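Long-range contact in putative glyoxalase (Bacillus halodurans C-125, PDB 3CT8), which binds zinc and, as a putative glyoxalase of the vicinal oxygen chelate superfamily, probably acts as a metal-dependent lyase: residues A[103-116]-A[131-143]. Residues are numbered along the deposited sequence; the frame is centred on the assembly and turned at random.
Sequences LTQKLKERGDPILY and VFCEDPNRIKVEI. With ZN (zinc ion), chain B.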
ATOM      1  N   LEU A 103     -13.833   9.727  13.912  1.00 49.59           N
ATOM      2  CA  LEU A 103     -12.654   8.849  14.010  1.00 49.50           C
ATOM      3  C   LEU A 103     -11.573   9.457  14.885  1.00 49.14           C
ATOM      4  O   LEU A 103     -10.883   8.758  15.614  1.00 49.44           O
ATOM      5  CB  LEU A 103     -12.083   8.506  12.619  1.00 48.69           C
ATOM      6  CG  LEU A 103     -12.919   7.558  11.729  1.00 51.19           C
ATOM      7  CD1 LEU A 103     -12.392   7.473  10.290  1.00 42.64           C
ATOM      8  CD2 LEU A 103     -12.967   6.179  12.362  1.00 50.35           C
ATOM      9  N   THR A 104     -11.457  10.774  14.795  1.00 50.37           N
ATOM     10  CA  THR A 104     -10.445  11.547  15.542  1.00 51.22           C
ATOM     11  C   THR A 104     -10.703  11.412  17.034  1.00 53.02           C
ATOM     12  O   THR A 104      -9.794  11.178  17.844  1.00 52.69           O
ATOM     13  CB  THR A 104     -10.473  13.055  15.167  1.00 51.46           C
ATOM     14  OG1 THR A 104     -10.150  13.212  13.782  1.00 45.76           O
ATOM     15  CG2 THR A 104      -9.463  13.876  15.999  1.00 52.03           C
ATOM     16  N   GLN A 105     -11.971  11.567  17.380  1.00 54.24           N
ATOM     17  CA  GLN A 105     -12.397  11.440  18.770  1.00 55.23           C
ATOM     18  C   GLN A 105     -12.151  10.042  19.269  1.00 54.29           C
ATOM     19  O   GLN A 105     -11.678   9.885  20.379  1.00 53.54           O
ATOM     20  CB  GLN A 105     -13.833  11.883  19.005  1.00 56.35           C
ATOM     21  CG  GLN A 105     -13.894  13.360  19.278  1.00 64.81           C
ATOM     22  CD  GLN A 105     -13.093  13.764  20.536  1.00 69.01           C
ATOM     23  OE1 GLN A 105     -12.618  14.900  20.647  1.00 73.60           O
ATOM     24  NE2 GLN A 105     -12.911  12.820  21.460  1.00 69.63           N
ATOM     25  N   LYS A 106     -12.463   9.047  18.441  1.00 53.58           N
ATOM     26  CA  LYS A 106     -12.224   7.641  18.806  1.00 55.35           C
ATOM     27  C   LYS A 106     -10.782   7.374  19.044  1.00 56.30           C
ATOM     28  O   LYS A 106     -10.422   6.663  19.971  1.00 56.12           O
ATOM     29  CB  LYS A 106     -12.712   6.589  17.782  1.00 56.15           C
ATOM     30  CG  LYS A 106     -14.028   5.991  18.178  1.00 59.80           C
ATOM     31  CD  LYS A 106     -15.184   6.908  17.976  1.00 59.68           C
ATOM     32  CE  LYS A 106     -15.659   6.820  16.582  1.00 62.84           C
ATOM     33  NZ  LYS A 106     -16.302   5.486  16.326  1.00 64.35           N
ATOM     34  N   LEU A 107      -9.972   7.909  18.145  1.00 57.32           N
ATOM     35  CA  LEU A 107      -8.535   7.736  18.232  1.00 56.86           C
ATOM     36  C   LEU A 107      -8.063   8.252  19.590  1.00 56.10           C
ATOM     37  O   LEU A 107      -7.450   7.520  20.368  1.00 53.87           O
ATOM     38  CB  LEU A 107      -7.812   8.405  17.057  1.00 56.53           C
ATOM     39  CG  LEU A 107      -7.908   7.597  15.750  1.00 59.36           C
ATOM     40  CD1 LEU A 107      -7.291   8.336  14.541  1.00 59.04           C
ATOM     41  CD2 LEU A 107      -7.223   6.207  15.943  1.00 50.41           C
ATOM     42  N   LYS A 108      -8.438   9.479  19.908  1.00 57.61           N
ATOM     43  CA  LYS A 108      -7.995  10.069  21.176  1.00 58.93           C
ATOM     44  C   LYS A 108      -8.374   9.209  22.364  1.00 60.32           C
ATOM     45  O   LYS A 108      -7.568   8.978  23.237  1.00 61.66           O
ATOM     46  CB  LYS A 108      -8.483  11.513  21.389  1.00 59.95           C
ATOM     47  CG  LYS A 108      -7.952  12.503  20.356  1.00 63.10           C
ATOM     48  CD  LYS A 108      -8.218  13.958  20.709  1.00 64.80           C
ATOM     49  CE  LYS A 108      -7.318  14.393  21.847  1.00 68.44           C
ATOM     50  NZ  LYS A 108      -7.404  15.864  22.115  1.00 71.43           N
ATOM     51  N   GLU A 109      -9.581   8.674  22.352  1.00 61.74           N
ATOM     52  CA  GLU A 109     -10.066   7.841  23.467  1.00 62.17           C
ATOM     53  C   GLU A 109      -9.260   6.565  23.647  1.00 62.98           C
ATOM     54  O   GLU A 109      -8.882   6.212  24.761  1.00 62.14           O
ATOM     55  CB  GLU A 109     -11.538   7.432  23.297  1.00 62.09           C
ATOM     56  CG  GLU A 109     -12.567   8.524  23.345  1.00 61.52           C
ATOM     57  CD  GLU A 109     -13.971   7.962  23.187  1.00 68.55           C
ATOM     58  OE1 GLU A 109     -14.131   6.866  22.586  1.00 65.67           O
ATOM     59  OE2 GLU A 109     -14.918   8.621  23.664  1.00 73.29           O
ATOM     60  N   ARG A 110      -9.050   5.851  22.550  1.00 64.46           N
ATOM     61  CA  ARG A 110      -8.298   4.578  22.599  1.00 66.24           C
ATOM     62  C   ARG A 110      -6.797   4.803  22.701  1.00 67.15           C
ATOM     63  O   ARG A 110      -6.014   3.865  22.867  1.00 67.31           O
ATOM     64  CB  ARG A 110      -8.687   3.598  21.484  1.00 66.43           C
ATOM     65  CG  ARG A 110      -8.664   4.068  20.054  1.00 67.86           C
ATOM     66  CD  ARG A 110      -9.026   2.874  19.180  1.00 70.34           C
ATOM     67  NE  ARG A 110      -7.922   1.917  19.123  1.00 70.74           N
ATOM     68  CZ  ARG A 110      -8.063   0.620  18.899  1.00 67.12           C
ATOM     69  NH1 ARG A 110      -9.273   0.094  18.843  1.00 68.02           N
ATOM     70  NH2 ARG A 110      -6.993  -0.160  18.852  1.00 66.05           N
ATOM     71  N   GLY A 111      -6.421   6.073  22.649  1.00 67.93           N
ATOM     72  CA  GLY A 111      -5.014   6.489  22.773  1.00 67.55           C
ATOM     73  C   GLY A 111      -4.104   6.330  21.567  1.00 67.18           C
ATOM     74  O   GLY A 111      -2.904   6.512  21.668  1.00 67.22           O
ATOM     75  N   ASP A 112      -4.653   5.975  20.419  1.00 66.71           N
ATOM     76  CA  ASP A 112      -3.807   5.846  19.223  1.00 66.52           C
ATOM     77  C   ASP A 112      -3.188   7.228  18.929  1.00 66.12           C
ATOM     78  O   ASP A 112      -3.878   8.249  19.009  1.00 66.59           O
ATOM     79  CB  ASP A 112      -4.596   5.348  18.011  1.00 66.57           C
ATOM     80  CG  ASP A 112      -5.151   3.954  18.208  1.00 64.58           C
ATOM     81  OD1 ASP A 112      -4.420   3.058  18.681  1.00 59.14           O
ATOM     82  OD2 ASP A 112      -6.312   3.759  17.851  1.00 61.43           O
ATOM     83  N   PRO A 113      -1.891   7.270  18.566  1.00 64.93           N
ATOM     84  CA  PRO A 113      -1.259   8.577  18.298  1.00 62.69           C
ATOM     85  C   PRO A 113      -1.816   9.374  17.117  1.00 61.04           C
ATOM     86  O   PRO A 113      -1.878   8.866  15.991  1.00 59.30           O
ATOM     87  CB  PRO A 113       0.214   8.206  18.041  1.00 61.92           C
ATOM     88  CG  PRO A 113       0.396   6.858  18.698  1.00 62.05           C
ATOM     89  CD  PRO A 113      -0.917   6.158  18.495  1.00 64.48           C
ATOM     90  N   ILE A 114      -2.210  10.612  17.429  1.00 58.57           N
ATOM     91  CA  ILE A 114      -2.720  11.596  16.461  1.00 57.61           C
ATOM     92  C   ILE A 114      -1.608  12.559  16.060  1.00 56.93           C
ATOM     93  O   ILE A 114      -1.000  13.216  16.920  1.00 58.30           O
ATOM     94  CB  ILE A 114      -3.903  12.424  16.981  1.00 57.60           C
ATOM     95  CG1 ILE A 114      -5.188  11.597  16.926  1.00 61.53           C
ATOM     96  CG2 ILE A 114      -4.105  13.620  16.091  1.00 56.00           C
ATOM     97  CD1 ILE A 114      -6.426  12.354  17.382  1.00 61.77           C
ATOM     98  N   LEU A 115      -1.389  12.663  14.745  1.00 54.97           N
ATOM     99  CA  LEU A 115      -0.325  13.504  14.176  1.00 53.79           C
ATOM    100  C   LEU A 115      -0.749  14.878  13.733  1.00 55.12           C
ATOM    101  O   LEU A 115      -1.896  15.140  13.388  1.00 56.93           O
ATOM    102  CB  LEU A 115       0.336  12.801  12.994  1.00 52.83           C
ATOM    103  CG  LEU A 115       0.949  11.419  13.246  1.00 48.60           C
ATOM    104  CD1 LEU A 115       1.443  10.829  11.928  1.00 50.20           C
ATOM    105  CD2 LEU A 115       2.081  11.464  14.254  1.00 51.37           C
ATOM    106  N   TYR A 116       0.227  15.765  13.815  1.00 55.69           N
ATOM    107  CA  TYR A 116       0.104  17.157  13.414  1.00 54.81           C
ATOM    108  C   TYR A 116      -1.093  17.816  14.068  1.00 55.59           C
ATOM    109  O   TYR A 116      -1.798  18.574  13.413  1.00 56.16           O
ATOM    110  CB  TYR A 116      -0.065  17.209  11.898  1.00 53.78           C
ATOM    111  CG  TYR A 116       0.791  16.174  11.188  1.00 54.03           C
ATOM    112  CD1 TYR A 116       2.167  16.270  11.164  1.00 55.38           C
ATOM    113  CD2 TYR A 116       0.209  15.107  10.504  1.00 54.72           C
ATOM    114  CE1 TYR A 116       2.939  15.301  10.512  1.00 52.12           C
ATOM    115  CE2 TYR A 116       0.982  14.145   9.834  1.00 46.39           C
ATOM    116  CZ  TYR A 116       2.334  14.240   9.864  1.00 50.46           C
ATOM    117  OH  TYR A 116       3.067  13.297   9.188  1.00 51.52           O
ATOM    118  N   VAL A 131      -7.601  13.265   9.126  1.00 48.88           N
ATOM    119  CA  VAL A 131      -6.920  12.901  10.373  1.00 47.67           C
ATOM    120  C   VAL A 131      -5.773  12.016  10.014  1.00 47.28           C
ATOM    121  O   VAL A 131      -5.888  11.113   9.182  1.00 48.82           O
ATOM    122  CB  VAL A 131      -7.794  12.182  11.440  1.00 48.02           C
ATOM    123  CG1 VAL A 131      -8.518  10.916  10.913  1.00 50.15           C
ATOM    124  CG2 VAL A 131      -6.942  11.856  12.687  1.00 46.11           C
ATOM    125  N   PHE A 132      -4.643  12.325  10.611  1.00 47.18           N
ATOM    126  CA  PHE A 132      -3.425  11.576  10.457  1.00 49.16           C
ATOM    127  C   PHE A 132      -3.105  10.952  11.811  1.00 50.83           C
ATOM    128  O   PHE A 132      -3.143  11.621  12.875  1.00 47.33           O
ATOM    129  CB  PHE A 132      -2.282  12.470  10.000  1.00 50.77           C
ATOM    130  CG  PHE A 132      -2.419  12.998   8.587  1.00 52.79           C
ATOM    131  CD1 PHE A 132      -3.055  14.183   8.317  1.00 51.54           C
ATOM    132  CD2 PHE A 132      -1.840  12.323   7.532  1.00 58.00           C
ATOM    133  CE1 PHE A 132      -3.162  14.663   7.007  1.00 48.14           C
ATOM    134  CE2 PHE A 132      -1.943  12.814   6.236  1.00 54.20           C
ATOM    135  CZ  PHE A 132      -2.597  13.994   5.995  1.00 47.17           C
ATOM    136  N   CYS A 133      -2.785   9.658  11.767  1.00 50.94           N
ATOM    137  CA  CYS A 133      -2.475   8.909  12.989  1.00 49.49           C
ATOM    138  C   CYS A 133      -1.430   7.830  12.744  1.00 48.79           C
ATOM    139  O   CYS A 133      -0.895   7.681  11.635  1.00 47.39           O
ATOM    140  CB  CYS A 133      -3.741   8.273  13.570  1.00 50.71           C
ATOM    141  SG  CYS A 133      -4.473   6.904  12.578  1.00 52.73           S
ATOM    142  N   GLU A 134      -1.151   7.067  13.783  1.00 47.37           N
ATOM    143  CA  GLU A 134      -0.149   6.002  13.681  1.00 49.21           C
ATOM    144  C   GLU A 134      -0.679   4.668  14.135  1.00 49.85           C
ATOM    145  O   GLU A 134      -1.354   4.575  15.158  1.00 51.41           O
ATOM    146  CB  GLU A 134       1.109   6.294  14.520  1.00 49.08           C
ATOM    147  CG  GLU A 134       2.052   7.376  14.023  1.00 52.67           C
ATOM    148  CD  GLU A 134       3.272   7.566  14.960  1.00 56.15           C
ATOM    149  OE1 GLU A 134       3.132   7.324  16.164  1.00 59.14           O
ATOM    150  OE2 GLU A 134       4.355   7.983  14.504  1.00 52.88           O
ATOM    151  N   ASP A 135      -0.338   3.632  13.381  1.00 49.06           N
ATOM    152  CA  ASP A 135      -0.752   2.296  13.763  1.00 50.23           C
ATOM    153  C   ASP A 135       0.311   1.879  14.810  1.00 50.84           C
ATOM    154  O   ASP A 135       1.253   2.642  15.072  1.00 49.37           O
ATOM    155  CB  ASP A 135      -0.876   1.323  12.577  1.00 49.39           C
ATOM    156  CG  ASP A 135       0.437   0.708  12.160  1.00 50.69           C
ATOM    157  OD1 ASP A 135       1.522   1.217  12.508  1.00 48.95           O
ATOM    158  OD2 ASP A 135       0.358  -0.333  11.472  1.00 50.54           O
ATOM    159  N   PRO A 136       0.183   0.673  15.387  1.00 51.46           N
ATOM    160  CA  PRO A 136       1.155   0.328  16.417  1.00 52.12           C
ATOM    161  C   PRO A 136       2.593   0.156  15.924  1.00 52.33           C
ATOM    162  O   PRO A 136       3.523   0.075  16.732  1.00 52.80           O
ATOM    163  CB  PRO A 136       0.597  -0.975  17.001  1.00 51.80           C
ATOM    164  CG  PRO A 136      -0.881  -0.946  16.630  1.00 50.22           C
ATOM    165  CD  PRO A 136      -0.901  -0.324  15.287  1.00 51.78           C
ATOM    166  N   ASN A 137       2.762   0.153  14.610  1.00 51.03           N
ATOM    167  CA  ASN A 137       4.089  -0.030  13.979  1.00 49.89           C
ATOM    168  C   ASN A 137       4.683   1.311  13.614  1.00 49.36           C
ATOM    169  O   ASN A 137       5.771   1.419  13.069  1.00 49.16           O
ATOM    170  CB  ASN A 137       3.941  -0.874  12.696  1.00 50.48           C
ATOM    171  CG  ASN A 137       3.450  -2.273  12.978  1.00 52.05           C
ATOM    172  OD1 ASN A 137       4.184  -3.074  13.523  1.00 53.79           O
ATOM    173  ND2 ASN A 137       2.219  -2.589  12.552  1.00 51.34           N
ATOM    174  N   ARG A 138       3.947   2.355  13.914  1.00 50.92           N
ATOM    175  CA  ARG A 138       4.414   3.687  13.541  1.00 51.94           C
ATOM    176  C   ARG A 138       4.179   3.939  12.036  1.00 51.47           C
ATOM    177  O   ARG A 138       4.729   4.853  11.416  1.00 51.09           O
ATOM    178  CB  ARG A 138       5.849   3.991  13.922  1.00 52.25           C
ATOM    179  CG  ARG A 138       6.010   4.558  15.317  1.00 58.55           C
ATOM    180  CD  ARG A 138       6.581   3.629  16.317  1.00 65.49           C
ATOM    181  NE  ARG A 138       8.052   3.744  16.409  1.00 69.72           N
ATOM    182  CZ  ARG A 138       8.930   3.058  15.680  1.00 72.68           C
ATOM    183  NH1 ARG A 138       8.512   2.179  14.768  1.00 77.59           N
ATOM    184  NH2 ARG A 138      10.227   3.252  15.856  1.00 71.27           N
ATOM    185  N   ILE A 139       3.360   3.092  11.436  1.00 51.00           N
ATOM    186  CA  ILE A 139       2.996   3.336  10.052  1.00 48.74           C
ATOM    187  C   ILE A 139       1.973   4.468  10.141  1.00 50.06           C
ATOM    188  O   ILE A 139       1.061   4.460  10.994  1.00 50.26           O
ATOM    189  CB  ILE A 139       2.381   2.095   9.378  1.00 49.90           C
ATOM    190  CG1 ILE A 139       3.451   0.984   9.207  1.00 49.89           C
ATOM    191  CG2 ILE A 139       1.787   2.491   8.010  1.00 50.73           C
ATOM    192  CD1 ILE A 139       2.889  -0.401   8.767  1.00 47.27           C
ATOM    193  N   LYS A 140       2.156   5.467   9.289  1.00 50.50           N
ATOM    194  CA  LYS A 140       1.249   6.624   9.222  1.00 51.08           C
ATOM    195  C   LYS A 140      -0.025   6.238   8.461  1.00 50.06           C
ATOM    196  O   LYS A 140       0.023   5.578   7.409  1.00 48.12           O
ATOM    197  CB  LYS A 140       1.946   7.876   8.625  1.00 51.16           C
ATOM    198  CG  LYS A 140       1.063   9.127   8.619  1.00 52.08           C
ATOM    199  CD  LYS A 140       1.816  10.403   8.303  1.00 53.27           C
ATOM    200  CE  LYS A 140       2.325  10.515   6.890  1.00 54.45           C
ATOM    201  NZ  LYS A 140       3.072  11.831   6.613  1.00 49.14           N
ATOM    202  N   VAL A 141      -1.156   6.612   9.060  1.00 48.92           N
ATOM    203  CA  VAL A 141      -2.473   6.316   8.558  1.00 47.51           C
ATOM    204  C   VAL A 141      -3.306   7.579   8.500  1.00 48.41           C
ATOM    205  O   VAL A 141      -3.365   8.347   9.456  1.00 49.02           O
ATOM    206  CB  VAL A 141      -3.207   5.292   9.456  1.00 47.93           C
ATOM    207  CG1 VAL A 141      -4.530   4.905   8.818  1.00 49.05           C
ATOM    208  CG2 VAL A 141      -2.392   4.046   9.637  1.00 47.05           C
ATOM    209  N   GLU A 142      -3.940   7.747   7.348  1.00 47.56           N
ATOM    210  CA  GLU A 142      -4.791   8.900   7.012  1.00 50.23           C
ATOM    211  C   GLU A 142      -6.190   8.526   6.527  1.00 50.72           C
ATOM    212  O   GLU A 142      -6.393   7.565   5.770  1.00 51.17           O
ATOM    213  CB  GLU A 142      -4.077   9.716   5.905  1.00 48.74           C
ATOM    214  CG  GLU A 142      -4.786  10.941   5.346  1.00 49.27           C
ATOM    215  CD  GLU A 142      -4.026  11.483   4.125  1.00 50.35           C
ATOM    216  OE1 GLU A 142      -2.860  11.024   3.943  1.00 46.15           O
ATOM    217  OE2 GLU A 142      -4.558  12.312   3.343  1.00 53.35           O
ATOM    218  N   ILE A 143      -7.155   9.294   7.014  1.00 51.71           N
ATOM    219  CA  ILE A 143      -8.586   9.155   6.607  1.00 51.00           C
ATOM    220  C   ILE A 143      -8.980  10.558   6.114  1.00 48.74           C
ATOM    221  O   ILE A 143      -8.943  11.531   6.860  1.00 47.67           O
ATOM    222  CB  ILE A 143      -9.534   8.555   7.679  1.00 50.31           C
ATOM    223  CG1 ILE A 143      -9.014   7.202   8.148  1.00 52.43           C
ATOM    224  CG2 ILE A 143     -10.904   8.374   7.120  1.00 49.73           C
ATOM    225  CD1 ILE A 143      -7.902   7.343   9.173  1.00 57.04           C
TER
HETATM  226 ZN    ZN B 128      -1.585  11.316   2.270  1.00 53.04          ZN
HETATM  227  O   HOH W   1      -4.299  15.675  11.269  1.00 63.68           O
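Ile114 and Cys133 form a single beta bridge, with Leu115 N donating to Phe132 O (2.8 Å) and Glu134 N to Pro113 O, while helix 103-110 packs over strand 131-134, their axes 9.5 Å apart at 27°. The arrangement is the helix-on-sheet layer of a glyoxalase-type (vicinal oxygen chelate) module: the chain leaves the helix through a Schellman motif at Gly111, then runs along the edge of the beta hairpin. The two faces of that hairpin do different work. Toward the helix, the side chains of Leu103 and Ile143 cross at about a right angle, with CD1 of Leu103 3.6 Å from CG2 of Ile143, and Leu107 CD1 rests against both CB and SG of Cys133. To one side of the leucines, Thr104 OG1 lies against Val131 CB, although its hydrogen bonds go to Val100 O and His120 NE2. The other face is met by the two residues that follow the bridge, Leu115 and Tyr116. Leu115 CD1 lies over the aliphatic part of Lys140, 3.7 Å from CD, while its CD2 meets Glu134 CG; the carboxylate of Glu134 goes on to a salt bridge with Arg82. Tyr116 turns the edge of its ring toward the face of Phe132 in an offset T-shaped pair, planes at 82° and centroids 5.5 Å apart. A water joins the two backbones nearby, donating to Leu115 O and accepting weakly from Phe132 N. On the same face Glu142 OE1 binds zinc at 2.1 Å, with His89 of this chain and His23 of the second subunit, so the hairpin packed against the helix on one side supplies a metal ligand from the other, at a site shared between the two subunits. Lys140 leaves the strand with CG anti to its backbone N (chi1 -176°) and bends at chi3, which brings NZ to the rim of the tyrosine ring, where it donates to Tyr116 OH at 3.0 Å.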